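Local coordinates for protein PA4485 (Pseudomonas aeruginosa, PDB 4AVR) that probably acts as an RlpA-family lytic transglycosylase of peptidoglycan, with a strong preference for glycan strands that lack stem peptides, at residues T18-R23 and R56-G61; A31-L36 and G66-V71. All coordinates share one frame; numbering follows the deposited sequence.

Contact 1 of 2, residues T18-R23 and R56-G61; sequences TASGER and RINDRG
Glu-22 and Arg-56 reach toward each other tip to tip in an end-on salt bridge. Arg-56 NH1 lies 2.9 Å from Glu-22 OE2, while NH2 donates to the syn lone pair of OE1, with the carboxylate and guanidinium planes turned 54° apart. The Arg-56 chain runs extended to CD, and a bend at chi3 (62°) sets the position of NE. Glu-22 OE1 also accepts from Asn-58 ND2 at 3.0 Å, nearly straight and from above the carboxylate plane; with the bond to OE2, the two bonds on OE1 hold the carboxylate's rotation. The carbonyl of Asn-58 faces the type I turn Thr-18 to Gly-21, where Ser-20 OG donates to Asn-58 O at 2.9 Å and Ser-20 N adds a longer bond. Ser-20 OG, placed between backbone N and carbonyl carbon (chi1 71°), accepts from Glu-22 N, forming an ST turn. Asp-59 OD1 takes Ala-19 N at 2.9 Å from above its carboxylate plane, and its OD2 bonds Tyr-9 OH. Thr-18 CB packs 3.5 Å from Asp-59 CG. The contact fastens the loop between strands 2-8 and 30-32 to the C-terminal part of strand 52-59, whose backbone pairs with strand 30-32 in the double-psi beta-barrel domain.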
ATOM      1  N   THR A  18     -12.328   4.487   6.083  1.00 11.33           N
ATOM      2  CA  THR A  18     -12.172   3.224   6.767  1.00 11.62           C
ATOM      3  C   THR A  18     -13.520   2.802   7.340  1.00 11.51           C
ATOM      4  O   THR A  18     -14.478   3.593   7.379  1.00 11.91           O
ATOM      5  CB  THR A  18     -11.163   3.339   7.933  1.00 10.71           C
ATOM      6  OG1 THR A  18     -11.689   4.215   8.935  1.00 10.63           O
ATOM      7  CG2 THR A  18      -9.785   3.813   7.454  1.00 11.83           C
ATOM      8  N   ALA A  19     -13.587   1.573   7.834  1.00 12.31           N
ATOM      9  CA  ALA A  19     -14.824   1.061   8.441  1.00 13.21           C
ATOM     10  C   ALA A  19     -15.223   1.863   9.685  1.00 13.09           C
ATOM     11  O   ALA A  19     -16.414   1.930  10.012  1.00 14.82           O
ATOM     12  CB  ALA A  19     -14.668  -0.409   8.786  1.00 14.44           C
ATOM     13  N   SER A  20     -14.252   2.466  10.379  1.00 12.46           N
ATOM     14  CA  SER A  20     -14.529   3.302  11.562  1.00 12.24           C
ATOM     15  C   SER A  20     -15.116   4.646  11.208  1.00 12.10           C
ATOM     16  O   SER A  20     -15.561   5.392  12.107  1.00 13.74           O
ATOM     17  CB  SER A  20     -13.269   3.610  12.370  1.00 12.27           C
ATOM     18  OG  SER A  20     -12.418   4.517  11.688  1.00 11.48           O
ATOM     19  N   GLY A  21     -15.069   4.999   9.928  1.00 10.79           N
ATOM     20  CA  GLY A  21     -15.499   6.307   9.476  1.00 11.06           C
ATOM     21  C   GLY A  21     -14.357   7.261   9.251  1.00 10.41           C
ATOM     22  O   GLY A  21     -14.510   8.204   8.488  1.00 12.14           O
ATOM     23  N   GLU A  22     -13.216   7.054   9.900  1.00  9.99           N
ATOM     24  CA  GLU A  22     -12.080   7.953   9.688  1.00  9.76           C
ATOM     25  C   GLU A  22     -11.574   7.791   8.275  1.00  9.24           C
ATOM     26  O   GLU A  22     -11.504   6.686   7.765  1.00 10.46           O
ATOM     27  CB  GLU A  22     -10.934   7.637  10.643  1.00 10.51           C
ATOM     28  CG  GLU A  22     -11.302   7.855  12.089  1.00 11.32           C
ATOM     29  CD  GLU A  22     -10.143   7.735  13.060  1.00 12.87           C
ATOM     30  OE1 GLU A  22      -9.020   7.333  12.642  1.00 12.57           O
ATOM     31  OE2 GLU A  22     -10.352   8.056  14.250  1.00 15.41           O
ATOM     32  N   ARG A  23     -11.177   8.882   7.641  1.00  9.82           N
ATOM     33  CA  ARG A  23     -10.466   8.776   6.372  1.00 10.46           C
ATOM     34  C   ARG A  23      -9.064   8.235   6.632  1.00 10.18           C
ATOM     35  O   ARG A  23      -8.397   8.674   7.563  1.00 12.23           O
ATOM     36  CB  ARG A  23     -10.440  10.125   5.662  1.00 13.16           C
ATOM     37  CG  ARG A  23     -11.848  10.579   5.238  1.00 15.16           C
ATOM     38  CD  ARG A  23     -11.901  11.763   4.287  1.00 17.28           C
ATOM     39  NE  ARG A  23     -13.269  12.156   3.861  1.00 18.18           N
ATOM     40  CZ  ARG A  23     -13.976  11.623   2.851  1.00 18.74           C
ATOM     41  NH1 ARG A  23     -13.481  10.633   2.116  1.00 19.99           N
ATOM     42  NH2 ARG A  23     -15.193  12.086   2.571  1.00 22.35           N
ATOM     43  N   ARG A  56      -3.631   2.077  16.770  1.00 10.27           N
ATOM     44  CA  ARG A  56      -5.037   2.156  17.152  1.00 10.75           C
ATOM     45  C   ARG A  56      -5.870   1.559  16.020  1.00 10.10           C
ATOM     46  O   ARG A  56      -5.692   1.926  14.854  1.00 10.51           O
ATOM     47  CB  ARG A  56      -5.361   3.655  17.328  1.00 13.37           C
ATOM     48  CG  ARG A  56      -6.789   4.032  17.616  1.00 13.12           C
ATOM     49  CD  ARG A  56      -6.881   5.535  17.855  1.00 14.72           C
ATOM     50  NE  ARG A  56      -6.484   6.380  16.709  1.00 14.95           N
ATOM     51  CZ  ARG A  56      -7.304   6.739  15.727  1.00 14.91           C
ATOM     52  NH1 ARG A  56      -8.571   6.336  15.712  1.00 16.66           N
ATOM     53  NH2 ARG A  56      -6.867   7.523  14.756  1.00 15.48           N
ATOM     54  N   ILE A  57      -6.800   0.654  16.335  1.00  9.93           N
ATOM     55  CA  ILE A  57      -7.616  -0.008  15.321  1.00  9.94           C
ATOM     56  C   ILE A  57      -8.705   0.951  14.815  1.00  9.74           C
ATOM     57  O   ILE A  57      -9.487   1.488  15.604  1.00 11.19           O
ATOM     58  CB  ILE A  57      -8.264  -1.309  15.859  1.00 10.74           C
ATOM     59  CG1 ILE A  57      -7.172  -2.264  16.385  1.00 10.95           C
ATOM     60  CG2 ILE A  57      -9.152  -1.951  14.796  1.00 11.60           C
ATOM     61  CD1 ILE A  57      -6.059  -2.581  15.390  1.00 11.55           C
ATOM     62  N   ASN A  58      -8.755   1.150  13.507  1.00  9.39           N
ATOM     63  CA  ASN A  58      -9.798   1.988  12.905  1.00  9.89           C
ATOM     64  C   ASN A  58     -10.365   1.421  11.609  1.00  9.57           C
ATOM     65  O   ASN A  58     -11.054   2.134  10.897  1.00 10.28           O
ATOM     66  CB  ASN A  58      -9.326   3.446  12.722  1.00 10.30           C
ATOM     67  CG  ASN A  58      -8.423   3.612  11.531  1.00 10.38           C
ATOM     68  OD1 ASN A  58      -7.936   2.630  10.976  1.00 10.44           O
ATOM     69  ND2 ASN A  58      -8.201   4.865  11.115  1.00 11.07           N
ATOM     70  N   ASP A  59     -10.106   0.152  11.304  1.00  9.40           N
ATOM     71  CA  ASP A  59     -10.555  -0.404  10.035  1.00  9.69           C
ATOM     72  C   ASP A  59     -10.689  -1.915  10.137  1.00  9.72           C
ATOM     73  O   ASP A  59     -10.184  -2.531  11.080  1.00 10.11           O
ATOM     74  CB  ASP A  59      -9.574  -0.021   8.913  1.00  9.71           C
ATOM     75  CG  ASP A  59     -10.199   0.000   7.518  1.00 10.61           C
ATOM     76  OD1 ASP A  59     -11.414  -0.230   7.356  1.00 11.11           O
ATOM     77  OD2 ASP A  59      -9.440   0.276   6.560  1.00 12.39           O
ATOM     78  N   ARG A  60     -11.378  -2.478   9.150  1.00 10.67           N
ATOM     79  CA  ARG A  60     -11.534  -3.904   8.975  1.00 11.53           C
ATOM     80  C   ARG A  60     -10.675  -4.377   7.811  1.00 12.07           C
ATOM     81  O   ARG A  60      -9.881  -3.627   7.254  1.00 13.85           O
ATOM     82  CB  ARG A  60     -13.030  -4.255   8.816  1.00 12.12           C
ATOM     83  CG  ARG A  60     -13.865  -3.886  10.035  1.00 13.56           C
ATOM     84  CD  ARG A  60     -13.439  -4.672  11.258  1.00 14.67           C
ATOM     85  NE  ARG A  60     -14.147  -4.245  12.458  1.00 14.61           N
ATOM     86  CZ  ARG A  60     -13.601  -4.204  13.677  1.00 12.96           C
ATOM     87  NH1 ARG A  60     -12.336  -4.570  13.869  1.00 12.75           N
ATOM     88  NH2 ARG A  60     -14.303  -3.774  14.723  1.00 15.96           N
ATOM     89  N   GLY A  61     -10.825  -5.653   7.485  1.00 14.05           N
ATOM     90  CA  GLY A  61      -9.714  -6.435   6.954  1.00 15.38           C
ATOM     91  C   GLY A  61      -8.791  -6.805   8.114  1.00 14.33           C
ATOM     92  O   GLY A  61      -9.049  -6.463   9.254  1.00 15.20           O
TER

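Contact 2 of 2, residues A31-L36 and G66-V71; sequences AAHRTL and GRIIDV
Arg-34 CG lies beside its backbone N (chi1 -74°), and the side chain then runs extended to NE, carrying the guanidinium to the carbonyl of Arg-67. Arg-34 NH1 donates to Arg-67 O at 2.7 Å, in the plane of both groups, and NH2 adds a weak bond to the same oxygen. His-33 CG stands anti to its backbone N (chi1 -173°), with CD2 3.5 Å from Ile-68 O. Its ND1 accepts from both Thr-35 N and Leu-36 N, which fixes the ring; Leu-36 CD1 covers one face over the centre, and a water lies above the opposite face, toward the rim. That water accepts from Arg-34 N and NH1 and donates to Ile-68 O at 2.8 Å, bridging the segments. Further along, strand 30-32 pairs antiparallel with strand 67-71 in the sheet of the double-psi beta-barrel domain. Ala-32 and Asp-70 form a hydrogen-bonded pair: Ala-32 N to Asp-70 O is 2.8 Å and the return bond, Asp-70 N to Ala-32 O, 3.3 Å. Ala-31 CB packs against Ile-69 CG1 at 3.8 Å and also meets Val-71 CG1. Asp-70 bonds Ser-7 through OD1 and makes a salt bridge through OD2 to Arg-12 of the second subunit. Strand pairing is thus short, and beyond it an arginine and a water satisfy the carbonyls of Arg-67 and Ile-68 where the two segments separate.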
ATOM      1  N   ALA A  31      -4.453   1.027  12.287  1.00  9.25           N
ATOM      2  CA  ALA A  31      -4.403  -0.297  11.709  1.00  8.83           C
ATOM      3  C   ALA A  31      -5.785  -0.914  11.548  1.00  8.48           C
ATOM      4  O   ALA A  31      -6.760  -0.518  12.183  1.00  9.43           O
ATOM      5  CB  ALA A  31      -3.519  -1.216  12.552  1.00 10.05           C
ATOM      6  N   ALA A  32      -5.827  -1.921  10.686  1.00  8.63           N
ATOM      7  CA  ALA A  32      -6.983  -2.774  10.453  1.00  8.86           C
ATOM      8  C   ALA A  32      -6.825  -4.105  11.151  1.00  8.73           C
ATOM      9  O   ALA A  32      -5.752  -4.704  11.100  1.00  9.43           O
ATOM     10  CB  ALA A  32      -7.162  -3.026   8.965  1.00  9.66           C
ATOM     11  N   HIS A  33      -7.911  -4.588  11.750  1.00  9.36           N
ATOM     12  CA  HIS A  33      -7.965  -5.897  12.384  1.00  9.84           C
ATOM     13  C   HIS A  33      -9.366  -6.426  12.204  1.00 10.68           C
ATOM     14  O   HIS A  33     -10.318  -5.650  12.126  1.00 11.28           O
ATOM     15  CB  HIS A  33      -7.606  -5.763  13.861  1.00 10.61           C
ATOM     16  CG  HIS A  33      -7.467  -7.081  14.583  1.00 11.26           C
ATOM     17  ND1 HIS A  33      -8.508  -7.693  15.206  1.00 12.49           N
ATOM     18  CD2 HIS A  33      -6.363  -7.891  14.756  1.00 12.53           C
ATOM     19  CE1 HIS A  33      -8.067  -8.832  15.756  1.00 13.59           C
ATOM     20  NE2 HIS A  33      -6.763  -8.960  15.482  1.00 13.20           N
ATOM     21  N   ARG A  34      -9.531  -7.739  12.135  1.00 11.41           N
ATOM     22  CA  ARG A  34     -10.857  -8.292  11.818  1.00 12.53           C
ATOM     23  C   ARG A  34     -11.899  -8.105  12.902  1.00 12.96           C
ATOM     24  O   ARG A  34     -13.084  -8.011  12.600  1.00 14.61           O
ATOM     25  CB  ARG A  34     -10.756  -9.772  11.497  1.00 14.49           C
ATOM     26  CG  ARG A  34     -10.158 -10.064  10.135  1.00 16.31           C
ATOM     27  CD  ARG A  34      -9.961 -11.549   9.990  1.00 16.43           C
ATOM     28  NE  ARG A  34      -9.265 -11.910   8.761  1.00 17.85           N
ATOM     29  CZ  ARG A  34      -7.951 -11.837   8.586  1.00 16.14           C
ATOM     30  NH1 ARG A  34      -7.177 -11.404   9.582  1.00 17.31           N
ATOM     31  NH2 ARG A  34      -7.408 -12.200   7.428  1.00 17.38           N
ATOM     32  N   THR A  35     -11.474  -8.094  14.160  1.00 12.60           N
ATOM     33  CA  THR A  35     -12.440  -8.170  15.268  1.00 14.31           C
ATOM     34  C   THR A  35     -12.247  -7.191  16.422  1.00 14.66           C
ATOM     35  O   THR A  35     -13.215  -6.934  17.144  1.00 16.15           O
ATOM     36  CB  THR A  35     -12.488  -9.594  15.868  1.00 17.57           C
ATOM     37  OG1 THR A  35     -11.189  -9.949  16.368  1.00 19.26           O
ATOM     38  CG2 THR A  35     -12.959 -10.607  14.836  1.00 18.79           C
ATOM     39  N   LEU A  36     -11.052  -6.650  16.634  1.00 13.39           N
ATOM     40  CA  LEU A  36     -10.860  -5.768  17.786  1.00 13.70           C
ATOM     41  C   LEU A  36     -11.749  -4.528  17.663  1.00 13.48           C
ATOM     42  O   LEU A  36     -11.961  -4.008  16.562  1.00 13.63           O
ATOM     43  CB  LEU A  36      -9.394  -5.342  17.923  1.00 13.55           C
ATOM     44  CG  LEU A  36      -8.503  -6.384  18.575  1.00 14.99           C
ATOM     45  CD1 LEU A  36      -7.033  -6.062  18.299  1.00 15.83           C
ATOM     46  CD2 LEU A  36      -8.774  -6.510  20.071  1.00 17.77           C
ATOM     47  N   GLY A  66      -3.945 -15.771   6.995  1.00 19.69           N
ATOM     48  CA  GLY A  66      -2.564 -15.641   7.410  1.00 17.74           C
ATOM     49  C   GLY A  66      -2.113 -14.222   7.690  1.00 13.51           C
ATOM     50  O   GLY A  66      -1.061 -14.031   8.296  1.00 14.15           O
ATOM     51  N   ARG A  67      -2.896 -13.241   7.238  1.00 12.93           N
ATOM     52  CA  ARG A  67      -2.604 -11.826   7.480  0.50 11.83           C
ATOM     53  C   ARG A  67      -3.447 -11.386   8.675  1.00 11.71           C
ATOM     54  O   ARG A  67      -4.665 -11.523   8.657  1.00 15.29           O
ATOM     55  CB  ARG A  67      -2.883 -10.989   6.212  0.50 14.96           C
ATOM     56  CG  ARG A  67      -2.348  -9.544   6.259  0.50 16.37           C
ATOM     57  CD  ARG A  67      -2.308  -8.886   4.885  0.50 18.37           C
ATOM     58  NE  ARG A  67      -1.536  -9.669   3.926  0.50 15.97           N
ATOM     59  CZ  ARG A  67      -1.798  -9.752   2.620  0.50 17.74           C
ATOM     60  NH1 ARG A  67      -2.840  -9.114   2.084  0.50 17.94           N
ATOM     61  NH2 ARG A  67      -1.036 -10.540   1.860  0.50 17.88           N
ATOM     62  N   ILE A  68      -2.793 -10.855   9.715  1.00  9.43           N
ATOM     63  CA  ILE A  68      -3.458 -10.508  10.965  1.00  9.62           C
ATOM     64  C   ILE A  68      -3.731  -9.016  11.126  1.00  9.08           C
ATOM     65  O   ILE A  68      -4.678  -8.652  11.814  1.00  9.94           O
ATOM     66  CB  ILE A  68      -2.643 -11.060  12.171  1.00 10.54           C
ATOM     67  CG1 ILE A  68      -3.485 -11.074  13.450  1.00 11.77           C
ATOM     68  CG2 ILE A  68      -1.325 -10.330  12.381  1.00 11.04           C
ATOM     69  CD1 ILE A  68      -2.827 -11.846  14.578  1.00 13.75           C
ATOM     70  N   ILE A  69      -2.917  -8.157  10.520  1.00  8.69           N
ATOM     71  CA  ILE A  69      -3.067  -6.718  10.726  1.00  8.84           C
ATOM     72  C   ILE A  69      -2.507  -5.979   9.528  1.00  8.66           C
ATOM     73  O   ILE A  69      -1.536  -6.420   8.931  1.00 10.12           O
ATOM     74  CB  ILE A  69      -2.384  -6.297  12.052  1.00  9.41           C
ATOM     75  CG1 ILE A  69      -2.824  -4.913  12.535  1.00 10.56           C
ATOM     76  CG2 ILE A  69      -0.865  -6.436  11.988  1.00 10.65           C
ATOM     77  CD1 ILE A  69      -2.498  -4.654  13.992  1.00 12.52           C
ATOM     78  N   ASP A  70      -3.147  -4.869   9.161  1.00  8.18           N
ATOM     79  CA  ASP A  70      -2.641  -3.959   8.140  1.00  8.23           C
ATOM     80  C   ASP A  70      -2.409  -2.612   8.799  1.00  8.00           C
ATOM     81  O   ASP A  70      -3.326  -2.088   9.416  1.00  9.77           O
ATOM     82  CB  ASP A  70      -3.658  -3.780   7.002  1.00  9.37           C
ATOM     83  CG  ASP A  70      -4.078  -5.098   6.343  1.00 11.33           C
ATOM     84  OD1 ASP A  70      -3.289  -6.071   6.307  1.00 12.77           O
ATOM     85  OD2 ASP A  70      -5.221  -5.160   5.855  1.00 13.77           O
ATOM     86  N   VAL A  71      -1.204  -2.053   8.675  1.00  7.75           N
ATOM     87  CA  VAL A  71      -0.850  -0.838   9.409  1.00  7.63           C
ATOM     88  C   VAL A  71      -0.647   0.350   8.465  1.00  7.41           C
ATOM     89  O   VAL A  71      -0.430   0.192   7.266  1.00  7.83           O
ATOM     90  CB  VAL A  71       0.410  -1.059  10.294  1.00  8.45           C
ATOM     91  CG1 VAL A  71       0.207  -2.251  11.223  1.00  9.69           C
ATOM     92  CG2 VAL A  71       1.663  -1.224   9.446  1.00  9.16           C
TER
HETATM   93  O   HOH W   1      -7.297  -9.718  12.041  1.00 12.31           O

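From the N terminus, the chain leaves strand 2-8, passes through the loop carrying 18-23 and enters strand 30-32, on which 31-36 begins. It next runs through strand 41-46 into strand 52-59, whose last part belongs to 56-61; here contact 1 closes a long loop, and 66-71 then closes contact 2. The four segments alternate, so the two closures cross rather than nest. Strand 30-32 lies between strands 52-59 and 67-71, so both contacts reach the same sheet, contact 1 by its 56-61 side. Arg-60 joins them directly: its NH1 probably hydrogen-bonds Leu-36 O and His-33 O, and its carbonyl packs on Ala-32 CB. Both contacts also touch the second subunit.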